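Local coordinates for protein hydrogenase maturation factor (Thermoanaerobacter tengcongensis, PDB 3VTI) that probably carbamoylates the C-terminal cysteine of HypE, using carbamoyl phosphate and ATP, in the maturation of [NiFe] hydrogenases, at residues P109-C114 and L277-P282; K125-R130 and P162-C167; C136-P141 and H175-H180. One frame throughout, in Å; residues are numbered along the deposited sequence.

How the contacts relate
Along the chain, contact 2 and contact 3 are both nested inside the long loop that contact 1 closes. The segments of contacts 2 and 3 alternate, so these two contacts cross. Contacts 1 and 3, 2 and 3, and 1 and 2 are about 14, 13 and 22 Å apart, centre to centre. Contacts 1 and 3 touch and share one zinc ion. Contact 2 holds two of the four cysteine ligands of the other zinc. Contacts 2 and 3 each join the first HypF finger to the second, so the two fingers pack on each other. Contact 1 fastens the first finger to the YrdC-like region, at the loop between helix 270-277 and strand 283-287.

Contact 1 (P109-C114 and L277-P282); sequences PDMGVC and LSQRRP. With ZN (zinc ion), chain E.
Q279 grips G112 from both ends of the residue, through its backbone and through its side chain. The G112 N donates to Q279 O at 2.8 Å. Beyond CB, the outer atoms of Q279 reach the backbone of 109-114. CG comes beside the same glycine, with Q279 CG 3.2 Å from G112 O. CD stands anti to CA (chi2 -176°), and this extended form brings the amide up to the carbonyl oxygen, with Q279 CD 3.4 Å from G112 O. At the tip, Q279 NE2 donates to G112 O at 2.8 Å. It approaches nearly along the C=O axis, and the acceptor is only 13° out of the Q279 amide plane. The NE2 also donates to N138 O of the first finger, so two carbonyls hold the amide nitrogen. Around it lie carbon atoms: M111 CB is 3.5 Å from Q279 NE2, and C114 CB is 4.1 Å from it. G112 CA also lies 4.2 Å from R281 CG. G112 has no side chain to come between the two chains here.

A water lies within hydrogen-bonding distance of both D110 O and R280 O and bridges the backbones further along. The R280 guanidinium itself turns to G386, Q390 and S75. M111 pairs through its backbone with G140.

C114 ends the segment as the N-cap of helix 115-121, with its SG 2.3 Å from the zinc ion. C117, C136 and C139 complete the site. This is a Cys4 zinc site made of two CxxC pairs, as in other Cys4 fingers. The contact links its first cysteine to the YrdC-like region of the chain.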
loop_
_atom_site.group_PDB
_atom_site.type_symbol
_atom_site.label_atom_id
_atom_site.label_comp_id
_atom_site.label_asym_id
_atom_site.label_seq_id
_atom_site.Cartn_x
_atom_site.Cartn_y
_atom_site.Cartn_z
ATOM N N PRO A 109 -30.968 -56.657 -2.403
ATOM C CA PRO A 109 -29.543 -56.886 -2.197
ATOM C C PRO A 109 -29.084 -58.223 -2.756
ATOM O O PRO A 109 -29.895 -59.123 -3.005
ATOM C CB PRO A 109 -29.414 -56.922 -0.673
ATOM C CG PRO A 109 -30.523 -56.102 -0.188
ATOM C CD PRO A 109 -31.651 -56.342 -1.133
ATOM N N ASP A 110 -27.782 -58.346 -2.946
ATOM C CA ASP A 110 -27.185 -59.617 -3.292
ATOM C C ASP A 110 -27.361 -60.588 -2.129
ATOM O O ASP A 110 -27.228 -60.194 -0.965
ATOM C CB ASP A 110 -25.714 -59.400 -3.630
ATOM C CG ASP A 110 -25.526 -58.354 -4.714
ATOM O OD1 ASP A 110 -25.854 -58.652 -5.892
ATOM O OD2 ASP A 110 -25.071 -57.233 -4.382
ATOM N N MET A 111 -27.676 -61.840 -2.447
ATOM C CA MET A 111 -27.957 -62.853 -1.421
ATOM C C MET A 111 -26.973 -64.021 -1.418
ATOM O O MET A 111 -26.615 -64.565 -2.474
ATOM C CB MET A 111 -29.388 -63.398 -1.546
ATOM C CG MET A 111 -30.485 -62.450 -1.064
ATOM S SD MET A 111 -32.155 -63.004 -1.550
ATOM C CE MET A 111 -32.149 -62.693 -3.321
ATOM N N GLY A 112 -26.567 -64.413 -0.213
ATOM C CA GLY A 112 -25.731 -65.580 -0.016
ATOM C C GLY A 112 -26.483 -66.824 -0.434
ATOM O O GLY A 112 -27.714 -66.822 -0.464
ATOM N N VAL A 113 -25.738 -67.875 -0.776
ATOM C CA VAL A 113 -26.318 -69.165 -1.169
ATOM C C VAL A 113 -27.343 -69.662 -0.133
ATOM O O VAL A 113 -27.045 -69.723 1.063
ATOM C CB VAL A 113 -25.210 -70.249 -1.348
ATOM C CG1 VAL A 113 -25.718 -71.397 -2.199
ATOM C CG2 VAL A 113 -23.958 -69.653 -1.980
ATOM N N CYS A 114 -28.544 -70.001 -0.592
ATOM C CA CYS A 114 -29.599 -70.524 0.284
ATOM C C CYS A 114 -29.356 -71.990 0.577
ATOM O O CYS A 114 -28.570 -72.640 -0.109
ATOM C CB CYS A 114 -30.982 -70.358 -0.360
ATOM S SG CYS A 114 -31.332 -71.493 -1.740
ATOM N N LEU A 277 -24.672 -66.044 9.976
ATOM C CA LEU A 277 -25.422 -67.000 9.152
ATOM C C LEU A 277 -26.414 -66.339 8.202
ATOM O O LEU A 277 -26.930 -66.983 7.289
ATOM C CB LEU A 277 -26.152 -68.028 10.035
ATOM C CG LEU A 277 -25.284 -69.055 10.795
ATOM C CD1 LEU A 277 -26.077 -69.699 11.889
ATOM C CD2 LEU A 277 -24.690 -70.113 9.867
ATOM N N SER A 278 -26.678 -65.055 8.410
ATOM C CA SER A 278 -27.652 -64.337 7.589
ATOM C C SER A 278 -27.300 -64.445 6.105
ATOM O O SER A 278 -26.120 -64.571 5.754
ATOM C CB SER A 278 -27.718 -62.872 8.006
ATOM O OG SER A 278 -28.733 -62.193 7.288
ATOM N N GLN A 279 -28.313 -64.396 5.242
ATOM C CA GLN A 279 -28.079 -64.458 3.795
ATOM C C GLN A 279 -27.456 -63.162 3.318
ATOM O O GLN A 279 -26.890 -63.087 2.230
ATOM C CB GLN A 279 -29.361 -64.739 3.035
ATOM C CG GLN A 279 -29.288 -65.992 2.188
ATOM C CD GLN A 279 -30.548 -66.205 1.357
ATOM O OE1 GLN A 279 -31.661 -66.232 1.889
ATOM N NE2 GLN A 279 -30.375 -66.350 0.047
ATOM N N ARG A 280 -27.555 -62.139 4.155
ATOM C CA ARG A 280 -26.891 -60.887 3.901
ATOM C C ARG A 280 -25.374 -61.126 3.872
ATOM O O ARG A 280 -24.641 -60.437 3.155
ATOM C CB ARG A 280 -27.271 -59.884 4.990
ATOM C CG ARG A 280 -28.773 -59.585 5.100
ATOM C CD ARG A 280 -28.952 -58.257 5.825
ATOM N NE ARG A 280 -30.330 -57.907 6.152
ATOM C CZ ARG A 280 -31.101 -57.108 5.415
ATOM N NH1 ARG A 280 -30.634 -56.582 4.285
ATOM N NH2 ARG A 280 -32.338 -56.835 5.805
ATOM N N ARG A 281 -24.929 -62.064 4.678
ATOM C CA ARG A 281 -23.548 -62.486 4.759
ATOM C C ARG A 281 -22.513 -61.395 4.931
ATOM O O ARG A 281 -21.688 -61.247 4.116
ATOM C CB ARG A 281 -23.186 -63.341 3.555
ATOM C CG ARG A 281 -23.690 -64.774 3.518
ATOM C CD ARG A 281 -23.961 -65.447 4.852
ATOM N NE ARG A 281 -23.317 -66.740 4.929
ATOM C CZ ARG A 281 -23.881 -67.847 5.367
ATOM N NH1 ARG A 281 -25.107 -67.871 5.779
ATOM N NH2 ARG A 281 -23.202 -68.945 5.374
ATOM N N PRO A 282 -22.516 -60.675 6.026
ATOM C CA PRO A 282 -21.530 -59.631 6.249
ATOM C C PRO A 282 -20.297 -60.140 7.002
ATOM O O PRO A 282 -20.279 -61.278 7.478
ATOM C CB PRO A 282 -22.290 -58.674 7.156
ATOM C CG PRO A 282 -23.098 -59.645 8.044
ATOM C CD PRO A 282 -23.506 -60.743 7.120
HETATM ZN ZN ZN E . -30.831 -70.736 -3.859
HETATM O O HOH W 1 -24.976 -61.034 0.332
#

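Contact 2 (K125-R130 and P162-C167); sequences KDRRYR and PMCEKC. With ZN (zinc ion), chain F.
R127 lies against K166, with the lysine's CG over one face of the guanidinium. K166 CG is 3.5 Å from R127 CZ and sits over the centre of the group. K166 CB comes near the outer end, 3.5 Å from R127 NH1, while K166 CE lies beside the methylene R127 CD. The aliphatic part of the lysine meets the flat cation, and the charged ends stay apart: K166 NZ is 5.4 Å from R127 NE.

CG of R127 is anti to the backbone N (chi1 -178°), which sends the chain out from its turn toward the start of helix 165-172. At the edge of the guanidinium, near its plane, C167 SG is 4.0 Å from R127 NH2. C167 SG also lies 3.4 Å from R128 NH2. R127 CZ lies over one face of the R128 guanidinium, offset toward its rim; E170 joins the two NH2 groups by salt bridges. R128 also donates through NE to A185 O. An Asx turn fixes the backbone behind them, D126 OD2 accepting from R128 N at 2.8 Å.

With an alanine in place of R127, K166 CG would probably lose the flat group it rests on and E170 one of its two arginine partners.

C164 and C167 bind the second zinc, which C186 and C189 complete, and C164 SG also caps the helix by accepting from C167 N. Four cysteine thiolates on one zinc ion probably carry a net negative charge. The arginines of the first finger are likely to balance part of it, sharing their charge between E170 and the thiolates.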
loop_
_atom_site.group_PDB
_atom_site.type_symbol
_atom_site.label_atom_id
_atom_site.label_comp_id
_atom_site.label_asym_id
_atom_site.label_seq_id
_atom_site.Cartn_x
_atom_site.Cartn_y
_atom_site.Cartn_z
ATOM N N LYS A 125 -25.540 -86.400 -7.320
ATOM C CA LYS A 125 -26.517 -86.835 -8.327
ATOM C C LYS A 125 -27.178 -85.666 -9.044
ATOM O O LYS A 125 -27.856 -85.845 -10.055
ATOM C CB LYS A 125 -27.581 -87.732 -7.686
ATOM C CG LYS A 125 -27.058 -89.117 -7.350
ATOM C CD LYS A 125 -27.677 -89.677 -6.081
ATOM C CE LYS A 125 -26.630 -90.496 -5.294
ATOM N NZ LYS A 125 -27.186 -91.672 -4.534
ATOM N N ASP A 126 -26.973 -84.467 -8.513
ATOM C CA ASP A 126 -27.611 -83.277 -9.047
ATOM C C ASP A 126 -26.822 -82.713 -10.224
ATOM O O ASP A 126 -25.601 -82.590 -10.167
ATOM C CB ASP A 126 -27.768 -82.220 -7.950
ATOM C CG ASP A 126 -28.685 -81.081 -8.362
ATOM O OD1 ASP A 126 -29.850 -81.062 -7.916
ATOM O OD2 ASP A 126 -28.248 -80.213 -9.143
ATOM N N ARG A 127 -27.546 -82.372 -11.284
ATOM C CA ARG A 127 -26.984 -81.750 -12.487
ATOM C C ARG A 127 -26.080 -80.516 -12.216
ATOM O O ARG A 127 -25.183 -80.210 -13.006
ATOM C CB ARG A 127 -28.141 -81.385 -13.423
ATOM C CG ARG A 127 -27.735 -80.769 -14.744
ATOM C CD ARG A 127 -28.948 -80.513 -15.624
ATOM N NE ARG A 127 -29.830 -79.470 -15.103
ATOM C CZ ARG A 127 -29.856 -78.221 -15.559
ATOM N NH1 ARG A 127 -29.036 -77.851 -16.537
ATOM N NH2 ARG A 127 -30.702 -77.338 -15.043
ATOM N N ARG A 128 -26.314 -79.825 -11.101
ATOM C CA ARG A 128 -25.521 -78.636 -10.738
ATOM C C ARG A 128 -24.474 -78.904 -9.652
ATOM O O ARG A 128 -23.969 -77.969 -9.026
ATOM C CB ARG A 128 -26.431 -77.479 -10.315
ATOM C CG ARG A 128 -27.222 -76.875 -11.446
ATOM C CD ARG A 128 -27.930 -75.630 -10.995
ATOM N NE ARG A 128 -28.665 -74.992 -12.083
ATOM C CZ ARG A 128 -29.896 -75.326 -12.464
ATOM N NH1 ARG A 128 -30.551 -76.322 -11.857
ATOM N NH2 ARG A 128 -30.473 -74.658 -13.459
ATOM N N TYR A 129 -24.149 -80.178 -9.440
ATOM C CA TYR A 129 -23.118 -80.575 -8.496
ATOM C C TYR A 129 -21.818 -79.833 -8.780
ATOM O O TYR A 129 -21.286 -79.900 -9.889
ATOM C CB TYR A 129 -22.887 -82.083 -8.581
ATOM C CG TYR A 129 -21.815 -82.633 -7.659
ATOM C CD1 TYR A 129 -21.807 -82.327 -6.296
ATOM C CD2 TYR A 129 -20.833 -83.507 -8.148
ATOM C CE1 TYR A 129 -20.838 -82.853 -5.446
ATOM C CE2 TYR A 129 -19.860 -84.039 -7.308
ATOM C CZ TYR A 129 -19.872 -83.707 -5.954
ATOM O OH TYR A 129 -18.910 -84.223 -5.114
ATOM N N ARG A 130 -21.324 -79.121 -7.773
ATOM C CA ARG A 130 -20.074 -78.366 -7.866
ATOM C C ARG A 130 -20.120 -77.183 -8.837
ATOM O O ARG A 130 -19.071 -76.664 -9.221
ATOM C CB ARG A 130 -18.884 -79.283 -8.187
ATOM C CG ARG A 130 -18.649 -80.374 -7.149
ATOM C CD ARG A 130 -17.353 -81.122 -7.413
ATOM N NE ARG A 130 -16.223 -80.201 -7.504
ATOM C CZ ARG A 130 -15.519 -79.763 -6.462
ATOM N NH1 ARG A 130 -15.817 -80.170 -5.225
ATOM N NH2 ARG A 130 -14.520 -78.910 -6.660
ATOM N N PRO A 162 -27.306 -67.135 -23.465
ATOM C CA PRO A 162 -28.599 -67.754 -23.760
ATOM C C PRO A 162 -28.816 -69.000 -22.901
ATOM O O PRO A 162 -27.917 -69.839 -22.786
ATOM C CB PRO A 162 -28.490 -68.126 -25.248
ATOM C CG PRO A 162 -27.026 -68.214 -25.524
ATOM C CD PRO A 162 -26.361 -67.230 -24.592
ATOM N N MET A 163 -29.991 -69.094 -22.284
ATOM C CA MET A 163 -30.373 -70.265 -21.496
ATOM C C MET A 163 -30.394 -71.536 -22.335
ATOM O O MET A 163 -30.763 -71.502 -23.509
ATOM C CB MET A 163 -31.758 -70.066 -20.887
ATOM C CG MET A 163 -31.773 -69.167 -19.684
ATOM S SD MET A 163 -33.420 -69.016 -18.991
ATOM C CE MET A 163 -34.190 -67.882 -20.157
ATOM N N CYS A 164 -29.989 -72.648 -21.721
ATOM C CA CYS A 164 -30.134 -73.971 -22.313
ATOM C C CYS A 164 -31.560 -74.432 -22.052
ATOM O O CYS A 164 -32.301 -73.770 -21.321
ATOM C CB CYS A 164 -29.127 -74.957 -21.711
ATOM S SG CYS A 164 -29.426 -75.406 -19.980
ATOM N N GLU A 165 -31.934 -75.559 -22.656
ATOM C CA GLU A 165 -33.285 -76.110 -22.560
ATOM C C GLU A 165 -33.689 -76.381 -21.123
ATOM O O GLU A 165 -34.762 -75.966 -20.676
ATOM C CB GLU A 165 -33.374 -77.423 -23.343
ATOM C CG GLU A 165 -32.760 -77.385 -24.730
ATOM C CD GLU A 165 -33.685 -76.780 -25.766
ATOM O OE1 GLU A 165 -34.112 -75.614 -25.576
ATOM O OE2 GLU A 165 -33.978 -77.477 -26.775
ATOM N N LYS A 166 -32.804 -77.088 -20.422
ATOM C CA LYS A 166 -33.015 -77.565 -19.066
ATOM C C LYS A 166 -33.232 -76.403 -18.087
ATOM O O LYS A 166 -34.085 -76.484 -17.200
ATOM C CB LYS A 166 -31.805 -78.400 -18.642
ATOM C CG LYS A 166 -32.122 -79.609 -17.776
ATOM C CD LYS A 166 -32.036 -80.919 -18.561
ATOM C CE LYS A 166 -30.592 -81.346 -18.820
ATOM N NZ LYS A 166 -30.533 -82.735 -19.352
ATOM N N CYS A 167 -32.466 -75.325 -18.256
ATOM C CA CYS A 167 -32.626 -74.126 -17.422
ATOM C C CYS A 167 -33.880 -73.348 -17.817
ATOM O O CYS A 167 -34.515 -72.715 -16.972
ATOM C CB CYS A 167 -31.408 -73.204 -17.529
ATOM S SG CYS A 167 -29.926 -73.799 -16.726
HETATM ZN ZN ZN F . -28.353 -74.132 -18.324
#

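Contact 3 (C136-P141 and H175-H180); sequences CTNCGP and HDRRFH. With ZN (zinc ion), chain E.
C136 and R177 form the close-packed side of the contact. The NE of R177 donates to C136 SG at 3.2 Å, with the sulfur tilted 20° from the guanidinium plane and near its edge. The C136 sulfur stands between its own backbone N and carbonyl carbon (chi1 70°). From there C136 SG also accepts from N138 N at 3.4 Å and binds the zinc ion at 2.3 Å. C139, with C114 and C117, completes the zinc site. Two N-H groups and the metal thus hold one sulfur. The backbone adds a bond from T137 N to R177 O at 3.0 Å. R178 packs its CG 3.7 Å from C136 CA. Its guanidinium leads off to a salt bridge with E120 and a hydrogen bond to N135 O. Behind, an Asx turn holds the loop: D176 OD1 accepts from R178 N.

The other side is looser. T137 is exposed and straddles the two: its backbone N and CG2 meet R177 O, while T137 OG1 lies 3.8 Å from F179 O. N138 reaches R177 through ND2, 4.1 Å from R177 CG.

R177 belongs to the second finger, yet it donates to a cysteine of the first zinc site. Such an N-H to sulfur bond would probably draw charge from the thiolate and soften the negative charge around the metal.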
loop_
_atom_site.group_PDB
_atom_site.type_symbol
_atom_site.label_atom_id
_atom_site.label_comp_id
_atom_site.label_asym_id
_atom_site.label_seq_id
_atom_site.Cartn_x
_atom_site.Cartn_y
_atom_site.Cartn_z
ATOM N N CYS A 136 -30.938 -69.602 -7.224
ATOM C CA CYS A 136 -32.365 -69.829 -7.443
ATOM C C CYS A 136 -33.135 -68.548 -7.149
ATOM O O CYS A 136 -32.532 -67.497 -6.969
ATOM C CB CYS A 136 -32.876 -70.995 -6.584
ATOM S SG CYS A 136 -32.934 -70.668 -4.813
ATOM N N THR A 137 -34.462 -68.637 -7.114
ATOM C CA THR A 137 -35.307 -67.479 -6.829
ATOM C C THR A 137 -35.018 -66.852 -5.452
ATOM O O THR A 137 -35.296 -65.674 -5.238
ATOM C CB THR A 137 -36.820 -67.816 -6.978
ATOM O OG1 THR A 137 -37.578 -66.606 -6.969
ATOM C CG2 THR A 137 -37.318 -68.704 -5.832
ATOM N N ASN A 138 -34.435 -67.639 -4.547
ATOM C CA ASN A 138 -34.200 -67.223 -3.160
ATOM C C ASN A 138 -32.740 -66.833 -2.799
ATOM O O ASN A 138 -32.463 -66.451 -1.658
ATOM C CB ASN A 138 -34.706 -68.313 -2.199
ATOM C CG ASN A 138 -36.211 -68.546 -2.312
ATOM O OD1 ASN A 138 -36.975 -67.607 -2.565
ATOM N ND2 ASN A 138 -36.646 -69.798 -2.121
ATOM N N CYS A 139 -31.818 -66.932 -3.756
ATOM C CA CYS A 139 -30.435 -66.557 -3.503
ATOM C C CYS A 139 -29.721 -66.076 -4.751
ATOM O O CYS A 139 -30.309 -66.026 -5.840
ATOM C CB CYS A 139 -29.657 -67.719 -2.867
ATOM S SG CYS A 139 -29.258 -69.110 -3.950
ATOM N N GLY A 140 -28.445 -65.720 -4.576
ATOM C CA GLY A 140 -27.561 -65.382 -5.688
ATOM C C GLY A 140 -27.431 -63.883 -5.864
ATOM O O GLY A 140 -27.910 -63.114 -5.018
ATOM N N PRO A 141 -26.783 -63.451 -6.970
ATOM C CA PRO A 141 -26.566 -62.033 -7.204
ATOM C C PRO A 141 -27.846 -61.334 -7.648
ATOM O O PRO A 141 -28.634 -61.884 -8.430
ATOM C CB PRO A 141 -25.527 -62.018 -8.317
ATOM C CG PRO A 141 -25.725 -63.295 -9.034
ATOM C CD PRO A 141 -26.204 -64.287 -8.038
ATOM N N HIS A 175 -43.980 -73.700 -10.408
ATOM C CA HIS A 175 -43.768 -74.460 -9.165
ATOM C C HIS A 175 -42.296 -74.823 -8.902
ATOM O O HIS A 175 -41.992 -75.518 -7.925
ATOM C CB HIS A 175 -44.626 -75.740 -9.129
ATOM C CG HIS A 175 -46.099 -75.497 -8.977
ATOM N ND1 HIS A 175 -46.627 -74.291 -8.556
ATOM C CD2 HIS A 175 -47.159 -76.329 -9.159
ATOM C CE1 HIS A 175 -47.945 -74.380 -8.513
ATOM N NE2 HIS A 175 -48.294 -75.607 -8.869
ATOM N N ASP A 176 -41.393 -74.363 -9.769
ATOM C CA ASP A 176 -39.958 -74.610 -9.596
ATOM C C ASP A 176 -39.303 -73.524 -8.732
ATOM O O ASP A 176 -39.689 -72.351 -8.782
ATOM C CB ASP A 176 -39.260 -74.723 -10.959
ATOM C CG ASP A 176 -37.866 -75.359 -10.871
ATOM O OD1 ASP A 176 -36.892 -74.656 -10.518
ATOM O OD2 ASP A 176 -37.740 -76.563 -11.183
ATOM N N ARG A 177 -38.305 -73.921 -7.942
ATOM C CA ARG A 177 -37.568 -72.980 -7.096
ATOM C C ARG A 177 -36.698 -72.019 -7.920
ATOM O O ARG A 177 -36.113 -71.078 -7.387
ATOM C CB ARG A 177 -36.727 -73.727 -6.062
ATOM C CG ARG A 177 -36.479 -72.931 -4.788
ATOM C CD ARG A 177 -35.496 -73.614 -3.867
ATOM N NE ARG A 177 -34.117 -73.575 -4.359
ATOM C CZ ARG A 177 -33.505 -74.580 -4.985
ATOM N NH1 ARG A 177 -34.151 -75.717 -5.214
ATOM N NH2 ARG A 177 -32.239 -74.452 -5.381
ATOM N N ARG A 178 -36.629 -72.262 -9.227
ATOM C CA ARG A 178 -35.940 -71.363 -10.148
ATOM C C ARG A 178 -36.884 -70.621 -11.109
ATOM O O ARG A 178 -36.434 -70.041 -12.098
ATOM C CB ARG A 178 -34.814 -72.096 -10.884
ATOM C CG ARG A 178 -33.530 -72.142 -10.064
ATOM C CD ARG A 178 -32.472 -73.065 -10.622
ATOM N NE ARG A 178 -32.614 -74.395 -10.060
ATOM C CZ ARG A 178 -31.934 -74.864 -9.014
ATOM N NH1 ARG A 178 -31.028 -74.119 -8.389
ATOM N NH2 ARG A 178 -32.165 -76.099 -8.605
ATOM N N PHE A 179 -38.183 -70.626 -10.794
ATOM C CA PHE A 179 -39.181 -69.834 -11.526
ATOM C C PHE A 179 -38.819 -68.348 -11.497
ATOM O O PHE A 179 -38.724 -67.745 -10.423
ATOM C CB PHE A 179 -40.584 -70.052 -10.948
ATOM C CG PHE A 179 -41.644 -69.130 -11.521
ATOM C CD1 PHE A 179 -42.323 -68.230 -10.696
ATOM C CD2 PHE A 179 -41.969 -69.162 -12.883
ATOM C CE1 PHE A 179 -43.312 -67.372 -11.212
ATOM C CE2 PHE A 179 -42.955 -68.313 -13.413
ATOM C CZ PHE A 179 -43.628 -67.418 -12.575
ATOM N N HIS A 180 -38.630 -67.777 -12.687
ATOM C CA HIS A 180 -38.189 -66.382 -12.869
ATOM C C HIS A 180 -36.880 -66.018 -12.143
ATOM O O HIS A 180 -36.626 -64.843 -11.847
ATOM C CB HIS A 180 -39.307 -65.376 -12.540
ATOM C CG HIS A 180 -40.409 -65.337 -13.553
ATOM N ND1 HIS A 180 -40.221 -65.680 -14.877
ATOM C CD2 HIS A 180 -41.705 -64.961 -13.443
ATOM C CE1 HIS A 180 -41.359 -65.536 -15.534
ATOM N NE2 HIS A 180 -42.274 -65.103 -14.687
HETATM ZN ZN ZN E . -30.831 -70.736 -3.859
#